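Local coordinates for YncI copper-binding domain-containing protein (Nocardia farcinica, PDB 3ESM) that is of unknown function but, as the YcnI-like domain of immunoglobulin-like fold from a membrane protein, may bind copper, at residues Thr34-Thr39 with Val69-Asp74; Leu40-Ser45 with Glu65-Thr70; Ala46-Met51 with Phe88-Gly93. The protein carries 2 engineered substitutions. All coordinates share one frame; numbering follows the deposited sequence.

Interaction 1 of 3, residues Thr34-Thr39 with Val69-Asp74; sequences TAMTVT and VTWTAD. Engineered in segment 34-39: Met-36 (natural residue Leu).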
loop_
_atom_site.group_PDB
_atom_site.type_symbol
_atom_site.label_atom_id
_atom_site.label_comp_id
_atom_site.label_asym_id
_atom_site.label_seq_id
_atom_site.Cartn_x
_atom_site.Cartn_y
_atom_site.Cartn_z
ATOM N N THR A 34 2.321 5.908 6.028
ATOM C CA THR A 34 1.496 6.725 5.099
ATOM C C THR A 34 0.253 6.045 4.549
ATOM O O THR A 34 -0.637 6.713 3.993
ATOM C CB THR A 34 2.318 7.231 3.912
ATOM O OG1 THR A 34 2.843 6.105 3.182
ATOM C CG2 THR A 34 3.456 8.130 4.433
ATOM N N ALA A 35 0.139 4.738 4.752
ATOM C CA ALA A 35 -1.125 4.057 4.393
ATOM C C ALA A 35 -1.226 2.758 5.172
ATOM O O ALA A 35 -0.213 2.181 5.604
ATOM C CB ALA A 35 -1.164 3.759 2.924
ATOM N N MET A 36 -2.450 2.309 5.332
ATOM C CA MET A 36 -2.699 1.018 5.975
ATOM C C MET A 36 -3.816 0.338 5.222
ATOM O O MET A 36 -4.879 0.940 5.049
ATOM C CB MET A 36 -3.128 1.262 7.426
ATOM C CG MET A 36 -3.536 0.018 8.197
ATOM S SD MET A 36 -2.104 -1.030 8.648
ATOM C CE MET A 36 -0.885 0.188 8.788
ATOM N N THR A 37 -3.610 -0.923 4.832
ATOM C CA THR A 37 -4.672 -1.674 4.184
ATOM C C THR A 37 -4.996 -2.864 5.073
ATOM O O THR A 37 -4.083 -3.567 5.459
ATOM C CB THR A 37 -4.228 -2.148 2.774
ATOM O OG1 THR A 37 -4.276 -0.997 1.881
ATOM C CG2 THR A 37 -5.188 -3.187 2.239
ATOM N N VAL A 38 -6.261 -3.092 5.394
ATOM C CA VAL A 38 -6.604 -4.238 6.243
ATOM C C VAL A 38 -7.575 -5.121 5.519
ATOM O O VAL A 38 -8.546 -4.641 4.941
ATOM C CB VAL A 38 -7.244 -3.785 7.563
ATOM C CG1 VAL A 38 -7.687 -5.008 8.383
ATOM C CG2 VAL A 38 -6.268 -2.957 8.349
ATOM N N THR A 39 -7.332 -6.435 5.583
ATOM C CA THR A 39 -8.194 -7.403 4.911
ATOM C C THR A 39 -9.344 -7.735 5.847
ATOM O O THR A 39 -9.111 -8.074 7.015
ATOM C CB THR A 39 -7.399 -8.685 4.640
ATOM O OG1 THR A 39 -6.379 -8.425 3.667
ATOM C CG2 THR A 39 -8.312 -9.778 4.148
ATOM N N VAL A 69 -10.166 -2.596 3.590
ATOM C CA VAL A 69 -10.337 -1.147 3.823
ATOM C C VAL A 69 -8.945 -0.574 3.771
ATOM O O VAL A 69 -7.979 -1.208 4.243
ATOM C CB VAL A 69 -11.016 -0.844 5.176
ATOM C CG1 VAL A 69 -10.350 -1.609 6.347
ATOM C CG2 VAL A 69 -11.036 0.678 5.451
ATOM N N THR A 70 -8.814 0.611 3.168
ATOM C CA THR A 70 -7.484 1.223 3.080
ATOM C C THR A 70 -7.572 2.664 3.523
ATOM O O THR A 70 -8.493 3.392 3.090
ATOM C CB THR A 70 -6.928 1.219 1.647
ATOM O OG1 THR A 70 -6.783 -0.114 1.163
ATOM C CG2 THR A 70 -5.565 1.954 1.595
ATOM N N TRP A 71 -6.681 3.079 4.419
ATOM C CA TRP A 71 -6.570 4.508 4.795
ATOM C C TRP A 71 -5.276 5.033 4.209
ATOM O O TRP A 71 -4.244 4.350 4.274
ATOM C CB TRP A 71 -6.483 4.651 6.312
ATOM C CG TRP A 71 -7.700 4.291 7.058
ATOM C CD1 TRP A 71 -8.698 5.150 7.442
ATOM C CD2 TRP A 71 -8.041 3.001 7.589
ATOM N NE1 TRP A 71 -9.649 4.461 8.165
ATOM C CE2 TRP A 71 -9.277 3.143 8.268
ATOM C CE3 TRP A 71 -7.428 1.739 7.536
ATOM C CZ2 TRP A 71 -9.893 2.082 8.947
ATOM C CZ3 TRP A 71 -8.040 0.673 8.193
ATOM C CH2 TRP A 71 -9.272 0.845 8.874
ATOM N N THR A 72 -5.300 6.245 3.662
ATOM C CA THR A 72 -4.130 6.791 2.974
ATOM C C THR A 72 -3.972 8.215 3.419
ATOM O O THR A 72 -4.950 8.970 3.413
ATOM C CB THR A 72 -4.328 6.811 1.455
ATOM O OG1 THR A 72 -4.622 5.479 0.996
ATOM C CG2 THR A 72 -3.029 7.314 0.776
ATOM N N ALA A 73 -2.745 8.584 3.795
ATOM C CA ALA A 73 -2.480 9.959 4.246
ATOM C C ALA A 73 -2.575 10.918 3.059
ATOM O O ALA A 73 -2.001 10.656 1.995
ATOM C CB ALA A 73 -1.075 9.991 4.868
ATOM N N ASP A 74 -3.426 11.952 3.190
ATOM C CA ASP A 74 -3.500 13.000 2.175
ATOM C C ASP A 74 -2.159 13.674 1.914
ATOM O O ASP A 74 -1.331 13.794 2.784
ATOM C CB ASP A 74 -4.482 14.092 2.602
ATOM C CG ASP A 74 -5.875 13.563 2.810
ATOM O OD1 ASP A 74 -6.180 12.486 2.283
ATOM O OD2 ASP A 74 -6.645 14.234 3.538
#
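Met-36 and Trp-71 sit mid-way along an antiparallel strand pair in one sheet of the immunoglobulin-like fold, and each gives its N-H to the other's carbonyl (both N to O distances 2.9 Å). Val-38 and Val-69 form the second such hydrogen-bonded pair, and at the far end Ala-73 N reaches Thr-34 O. The two strands run almost exactly antiparallel, their axes 4.7 Å apart. Between the hydrogen-bonded pairs lies Thr-37 opposite Thr-70, a non-hydrogen-bonded pair whose link is made by the side chains instead: the hydroxyls OG1 of Thr-37 and OG1 of Thr-70 are 2.8 Å apart and hydrogen-bonded. In both threonines OG1 stands anti to the carbonyl carbon, beside the backbone N (chi1 -76° in Thr-37, -61° in Thr-70), which sets the two buried hydroxyls facing each other; either may be the donor of the one bond between them. The methyl CG2 of Thr-70 is 3.2 Å from Thr-37 OG1, which makes this a tight spot.

The other side of the sheet is apolar. Here the indole of Trp-71 lies with its rim against the partner strand: CZ3 meets Val-38 CG2 at 4.0 Å, and CE3 comes to 3.6 Å from Met-36 O, both near the ring plane. Val-69 CG2, from the same strand, sits over one face of the indole, toward its rim, while Val-69 CG1 packs on Val-38 CB at 4.0 Å. Met-36 is an engineered substitution; its CG passes near Trp-71 CE3, while the sulfur and CE turn from the partner strand.

Strand 54-60 flanks residues 69-73 and strand 100-109 flanks residues 34-39, where Thr-34 and Ala-35 both face Thr-108 in a classic bulge. On the apolar side Phe-22 and Val-24 of strand 18-25 cover Val-38 and Met-36. On the threonine side the second subunit packs, its Thr-72 against Thr-72 here.

Interaction 2 of 3, residues Leu40-Ser45 with Glu65-Thr70; sequences LPNVRS and EAVSVT. With SO4 (sulfate ion), chain B.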
loop_
_atom_site.group_PDB
_atom_site.type_symbol
_atom_site.label_atom_id
_atom_site.label_comp_id
_atom_site.label_asym_id
_atom_site.label_seq_id
_atom_site.Cartn_x
_atom_site.Cartn_y
_atom_site.Cartn_z
ATOM N N LEU A 40 -10.593 -7.605 5.358
ATOM C CA LEU A 40 -11.781 -7.786 6.193
ATOM C C LEU A 40 -12.447 -9.102 5.872
ATOM O O LEU A 40 -12.317 -9.620 4.780
ATOM C CB LEU A 40 -12.825 -6.675 5.986
ATOM C CG LEU A 40 -12.300 -5.264 6.288
ATOM C CD1 LEU A 40 -13.321 -4.228 5.809
ATOM C CD2 LEU A 40 -12.062 -5.120 7.787
ATOM N N PRO A 41 -13.186 -9.628 6.843
ATOM C CA PRO A 41 -13.688 -10.972 6.652
ATOM C C PRO A 41 -15.028 -10.944 5.863
ATOM O O PRO A 41 -16.077 -11.464 6.311
ATOM C CB PRO A 41 -13.850 -11.487 8.089
ATOM C CG PRO A 41 -14.062 -10.261 8.927
ATOM C CD PRO A 41 -13.244 -9.170 8.231
ATOM N N ASN A 42 -14.984 -10.310 4.694
ATOM C CA ASN A 42 -16.113 -10.348 3.782
ATOM C C ASN A 42 -17.419 -10.031 4.486
ATOM O O ASN A 42 -18.376 -10.811 4.387
ATOM C CB ASN A 42 -16.202 -11.709 3.118
ATOM C CG ASN A 42 -15.075 -11.969 2.115
ATOM O OD1 ASN A 42 -15.145 -12.919 1.316
ATOM N ND2 ASN A 42 -14.038 -11.154 2.160
ATOM N N VAL A 43 -17.470 -8.881 5.147
ATOM C CA VAL A 43 -18.619 -8.456 5.959
ATOM C C VAL A 43 -19.648 -7.700 5.141
ATOM O O VAL A 43 -19.314 -7.073 4.140
ATOM C CB VAL A 43 -18.172 -7.567 7.155
ATOM C CG1 VAL A 43 -17.324 -8.387 8.132
ATOM C CG2 VAL A 43 -17.370 -6.362 6.656
ATOM N N ARG A 44 -20.910 -7.738 5.556
ATOM C CA ARG A 44 -21.937 -6.992 4.823
ATOM C C ARG A 44 -21.750 -5.486 5.005
ATOM O O ARG A 44 -21.970 -4.689 4.071
ATOM C CB ARG A 44 -23.341 -7.364 5.316
ATOM C CG ARG A 44 -23.688 -8.803 5.247
ATOM C CD ARG A 44 -24.426 -9.109 3.950
ATOM N NE ARG A 44 -23.853 -8.318 2.869
ATOM C CZ ARG A 44 -23.820 -8.689 1.594
ATOM N NH1 ARG A 44 -24.336 -9.855 1.220
ATOM N NH2 ARG A 44 -23.260 -7.889 0.702
ATOM N N SER A 45 -21.386 -5.085 6.223
ATOM C CA SER A 45 -21.333 -3.681 6.559
ATOM C C SER A 45 -19.913 -3.328 6.979
ATOM O O SER A 45 -19.294 -4.093 7.720
ATOM C CB SER A 45 -22.277 -3.378 7.718
ATOM O OG SER A 45 -22.190 -2.000 8.056
ATOM N N GLU A 65 -20.004 -7.505 -0.351
ATOM C CA GLU A 65 -19.339 -7.629 0.939
ATOM C C GLU A 65 -18.074 -6.777 0.909
ATOM O O GLU A 65 -17.394 -6.686 -0.131
ATOM C CB GLU A 65 -18.958 -9.091 1.199
ATOM C CG GLU A 65 -20.170 -10.045 1.344
ATOM C CD GLU A 65 -19.809 -11.518 1.138
ATOM O OE1 GLU A 65 -18.793 -11.837 0.465
ATOM O OE2 GLU A 65 -20.574 -12.380 1.635
ATOM N N ALA A 66 -17.746 -6.196 2.052
ATOM C CA ALA A 66 -16.479 -5.479 2.193
ATOM C C ALA A 66 -15.340 -6.482 2.392
ATOM O O ALA A 66 -15.353 -7.228 3.393
ATOM C CB ALA A 66 -16.553 -4.576 3.427
ATOM N N VAL A 67 -14.354 -6.427 1.500
ATOM C CA VAL A 67 -13.208 -7.353 1.476
ATOM C C VAL A 67 -11.927 -6.732 2.036
ATOM O O VAL A 67 -10.998 -7.449 2.441
ATOM C CB VAL A 67 -12.925 -7.938 0.058
ATOM C CG1 VAL A 67 -14.100 -8.782 -0.426
ATOM C CG2 VAL A 67 -12.660 -6.840 -0.940
ATOM N N SER A 68 -11.847 -5.404 2.020
ATOM C CA SER A 68 -10.696 -4.740 2.620
ATOM C C SER A 68 -11.001 -3.258 2.803
ATOM O O SER A 68 -11.998 -2.749 2.270
ATOM C CB SER A 68 -9.463 -4.890 1.738
ATOM O OG SER A 68 -9.525 -4.021 0.609
ATOM N N VAL A 69 -10.166 -2.596 3.590
ATOM C CA VAL A 69 -10.337 -1.147 3.823
ATOM C C VAL A 69 -8.945 -0.574 3.771
ATOM O O VAL A 69 -7.979 -1.208 4.243
ATOM C CB VAL A 69 -11.016 -0.844 5.176
ATOM C CG1 VAL A 69 -10.350 -1.609 6.347
ATOM C CG2 VAL A 69 -11.036 0.678 5.451
ATOM N N THR A 70 -8.814 0.611 3.168
ATOM C CA THR A 70 -7.484 1.223 3.080
ATOM C C THR A 70 -7.572 2.664 3.523
ATOM O O THR A 70 -8.493 3.392 3.090
ATOM C CB THR A 70 -6.928 1.219 1.647
ATOM O OG1 THR A 70 -6.783 -0.114 1.163
ATOM C CG2 THR A 70 -5.565 1.954 1.595
HETATM S S SO4 B . -22.612 -0.307 5.018
HETATM O O1 SO4 B . -22.868 1.069 4.572
HETATM O O2 SO4 B . -21.179 -0.541 5.208
HETATM O O3 SO4 B . -23.357 -0.497 6.259
HETATM O O4 SO4 B . -23.034 -1.246 3.978
HETATM O O HOH W 1 -11.454 -10.191 2.035
#
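Leu-40 leans across its partner strand while Asn-42 and Arg-44 lie to either side of the Glu-65 side chain. CD1 of Leu-40 touches Ala-66 CB and Val-69 CG1, both at 4.0 Å, crossing the valine at a slant. Ala-66 CB also meets Val-43 CG2 at 3.8 Å. Glu-65 stretches out beyond CG, and its carboxylate passes beside Asn-42, OE1 lying 3.7 Å from Asn-42 CB, with the amide and carboxylate planes turned 37° apart. The Arg-44 chain is bent at chi2 and chi3, and Glu-65 CG lies over one face of its guanidinium, toward the rim. No N-H of Arg-44 points at the carboxylate, whose OE2 lies well out of the guanidinium plane, 4.5 Å from Arg-44 NH1, so any attraction is probably of charge alone. The firm partners lie elsewhere, Lys-63 O for Arg-44 NH2 and Asn-61 ND2 for Glu-65 OE1.

The backbones are irregular here. Pro-41 centres an inverse gamma turn, and Asn-42 and Val-43 both face Ala-66 in a G1 bulge, Asn-42 having positive phi and psi. Val-43 and Ala-66 exchange two bonds, the one from Val-43 N long at 3.2 Å. Val-67 O takes Leu-40 N from above its carbonyl plane and also a water, which Asn-42 ND2 grips weakly.

Beside residues 66-70, in the same sheet, runs strand 54-60, with Val-58 against Ala-66 and Val-69; Ala-46 of strand 45-48 covers Leu-40 and Ala-66. Ser-68 OG reaches outward to Ser-110 O of the second subunit.

Interaction 3 of 3, residues Ala46-Met51 with Phe88-Gly93; sequences ARTEPM and FVVSIG. Engineered in segment 46-51: Met-51 (natural residue Leu). With SO4 (sulfate ion), chain B.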
loop_
_atom_site.group_PDB
_atom_site.type_symbol
_atom_site.label_atom_id
_atom_site.label_comp_id
_atom_site.label_asym_id
_atom_site.label_seq_id
_atom_site.Cartn_x
_atom_site.Cartn_y
_atom_site.Cartn_z
ATOM N N ALA A 46 -19.409 -2.180 6.512
ATOM C CA ALA A 46 -18.100 -1.682 6.940
ATOM C C ALA A 46 -18.059 -0.184 6.689
ATOM O O ALA A 46 -18.212 0.262 5.539
ATOM C CB ALA A 46 -16.996 -2.364 6.157
ATOM N N ARG A 47 -17.883 0.590 7.755
ATOM C CA ARG A 47 -17.914 2.041 7.672
ATOM C C ARG A 47 -16.736 2.539 8.471
ATOM O O ARG A 47 -16.546 2.125 9.617
ATOM C CB ARG A 47 -19.190 2.604 8.346
ATOM C CG ARG A 47 -20.497 2.308 7.640
ATOM C CD ARG A 47 -21.714 2.333 8.599
ATOM N NE ARG A 47 -21.726 3.467 9.517
ATOM C CZ ARG A 47 -22.504 4.544 9.375
ATOM N NH1 ARG A 47 -23.336 4.634 8.341
ATOM N NH2 ARG A 47 -22.444 5.540 10.256
ATOM N N THR A 48 -15.962 3.449 7.892
ATOM C CA THR A 48 -14.884 4.084 8.625
ATOM C C THR A 48 -15.363 5.366 9.273
ATOM O O THR A 48 -16.436 5.897 8.957
ATOM C CB THR A 48 -13.703 4.441 7.696
ATOM O OG1 THR A 48 -14.174 5.253 6.606
ATOM C CG2 THR A 48 -13.071 3.162 7.141
ATOM N N GLU A 49 -14.584 5.877 10.208
ATOM C CA GLU A 49 -14.955 7.168 10.730
ATOM C C GLU A 49 -13.992 8.216 10.245
ATOM O O GLU A 49 -12.834 7.920 9.946
ATOM C CB GLU A 49 -15.074 7.159 12.231
ATOM C CG GLU A 49 -13.857 6.730 12.948
ATOM C CD GLU A 49 -14.123 6.583 14.423
ATOM O OE1 GLU A 49 -13.302 7.085 15.230
ATOM O OE2 GLU A 49 -15.165 5.966 14.771
ATOM N N PRO A 50 -14.481 9.450 10.155
ATOM C CA PRO A 50 -13.746 10.552 9.561
ATOM C C PRO A 50 -12.436 10.696 10.304
ATOM O O PRO A 50 -12.401 10.617 11.531
ATOM C CB PRO A 50 -14.664 11.751 9.811
ATOM C CG PRO A 50 -16.031 11.135 9.968
ATOM C CD PRO A 50 -15.769 9.881 10.721
ATOM N N MET A 51 -11.362 10.840 9.544
ATOM C CA MET A 51 -10.012 10.914 10.074
ATOM C C MET A 51 -9.354 12.091 9.344
ATOM O O MET A 51 -8.902 11.904 8.209
ATOM C CB MET A 51 -9.325 9.580 9.697
ATOM C CG MET A 51 -7.969 9.283 10.290
ATOM S SD MET A 51 -7.449 7.538 9.991
ATOM C CE MET A 51 -5.814 7.618 10.671
ATOM N N PHE A 88 -6.733 3.355 13.588
ATOM C CA PHE A 88 -7.515 3.347 12.361
ATOM C C PHE A 88 -8.764 2.569 12.753
ATOM O O PHE A 88 -8.666 1.409 13.199
ATOM C CB PHE A 88 -6.749 2.594 11.276
ATOM C CG PHE A 88 -5.494 3.281 10.838
ATOM C CD1 PHE A 88 -5.525 4.212 9.808
ATOM C CD2 PHE A 88 -4.279 2.988 11.453
ATOM C CE1 PHE A 88 -4.361 4.850 9.397
ATOM C CE2 PHE A 88 -3.116 3.628 11.043
ATOM C CZ PHE A 88 -3.170 4.552 10.024
ATOM N N VAL A 89 -9.931 3.162 12.528
ATOM C CA VAL A 89 -11.157 2.608 13.113
ATOM C C VAL A 89 -12.191 2.270 12.043
ATOM O O VAL A 89 -12.484 3.067 11.127
ATOM C CB VAL A 89 -11.805 3.606 14.095
ATOM C CG1 VAL A 89 -13.115 3.039 14.600
ATOM C CG2 VAL A 89 -10.846 3.944 15.224
ATOM N N VAL A 90 -12.701 1.043 12.103
ATOM C CA VAL A 90 -13.715 0.650 11.141
ATOM C C VAL A 90 -14.826 -0.115 11.873
ATOM O O VAL A 90 -14.543 -0.963 12.706
ATOM C CB VAL A 90 -13.107 -0.186 9.989
ATOM C CG1 VAL A 90 -12.488 -1.513 10.504
ATOM C CG2 VAL A 90 -14.108 -0.411 8.824
ATOM N N SER A 91 -16.069 0.203 11.551
ATOM C CA SER A 91 -17.207 -0.475 12.156
ATOM C C SER A 91 -17.707 -1.526 11.187
ATOM O O SER A 91 -18.087 -1.198 10.069
ATOM C CB SER A 91 -18.318 0.529 12.422
ATOM O OG SER A 91 -19.502 -0.140 12.816
ATOM N N ILE A 92 -17.709 -2.787 11.616
ATOM C CA ILE A 92 -18.038 -3.857 10.684
ATOM C C ILE A 92 -18.977 -4.875 11.304
ATOM O O ILE A 92 -19.032 -5.042 12.541
ATOM C CB ILE A 92 -16.761 -4.611 10.241
ATOM C CG1 ILE A 92 -16.060 -5.261 11.444
ATOM C CG2 ILE A 92 -15.835 -3.652 9.515
ATOM C CD1 ILE A 92 -14.785 -6.099 11.117
ATOM N N GLY A 93 -19.678 -5.574 10.420
ATOM C CA GLY A 93 -20.471 -6.719 10.846
ATOM C C GLY A 93 -21.259 -7.261 9.683
ATOM O O GLY A 93 -21.377 -6.620 8.628
HETATM S S SO4 B . -22.612 -0.307 5.018
HETATM O O1 SO4 B . -22.868 1.069 4.572
HETATM O O2 SO4 B . -21.179 -0.541 5.208
HETATM O O3 SO4 B . -23.357 -0.497 6.259
HETATM O O4 SO4 B . -23.034 -1.246 3.978
HETATM O O HOH W 2 -11.843 5.321 10.035
#
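Between Glu-49 and Val-89 a water takes over where the strand pairing ends, donating one hydrogen bond to Glu-49 O (2.8 Å) and one to Val-89 O (2.6 Å). Just before it the pairing is regular: Arg-47 and Ser-91 exchange two backbone bonds, the one from Ser-91 N to Arg-47 O nearly straight at 176°. Glu-49 then lays its extended chain across the isopropyl group of Val-89, OE2 coming to 3.6 Å from Val-89 CG1; its CG stands between the backbone N and the carbonyl carbon (chi1 57°). Ala-46 CB rests on Ile-92 CG2 at 3.8 Å, and Thr-48 CG2 meets Val-90 CG2. The engineered Met-51, extended and in one of two modelled conformers, comes obliquely to the Phe-88 ring as a Met-aromatic contact, its SD 4.8 Å from the ring centroid; resting on one conformer, this contact is less certain.

Residues 46-48 lie on the outermost strand of their sheet within the chain, and 49-51 leave it as a loop; on the other flank of residues 88-93 runs strand 18-25. Ala-46, Thr-48 and Phe-88 turn to the opposite sheet, where they pack on Ala-66, Val-69 and Trp-71 respectively.

Interactions 1 and 2 are successive lengths of one strand pair, 33-43 with 66-73, sharing Val-69 and Thr-70, their centres about 14 Å apart. Interaction 3 lies in the other sheet, its centre about 12 Å from that of interaction 1 and about 11 Å from that of interaction 2. The sheets meet face to face, as in a beta sandwich: Trp-71 CG touches Phe-88 CD1 at 3.5 Å, and Ala-66 CB touches Ala-46 CB at 3.5 Å. The chain crosses between sheets at Arg-44 and Ser-45, which form a classic bulge facing Gly-93. There a sulfate, probably from the crystallisation liquor, is held by Ser-45 OG, Ala-46 N and Arg-60 NH2.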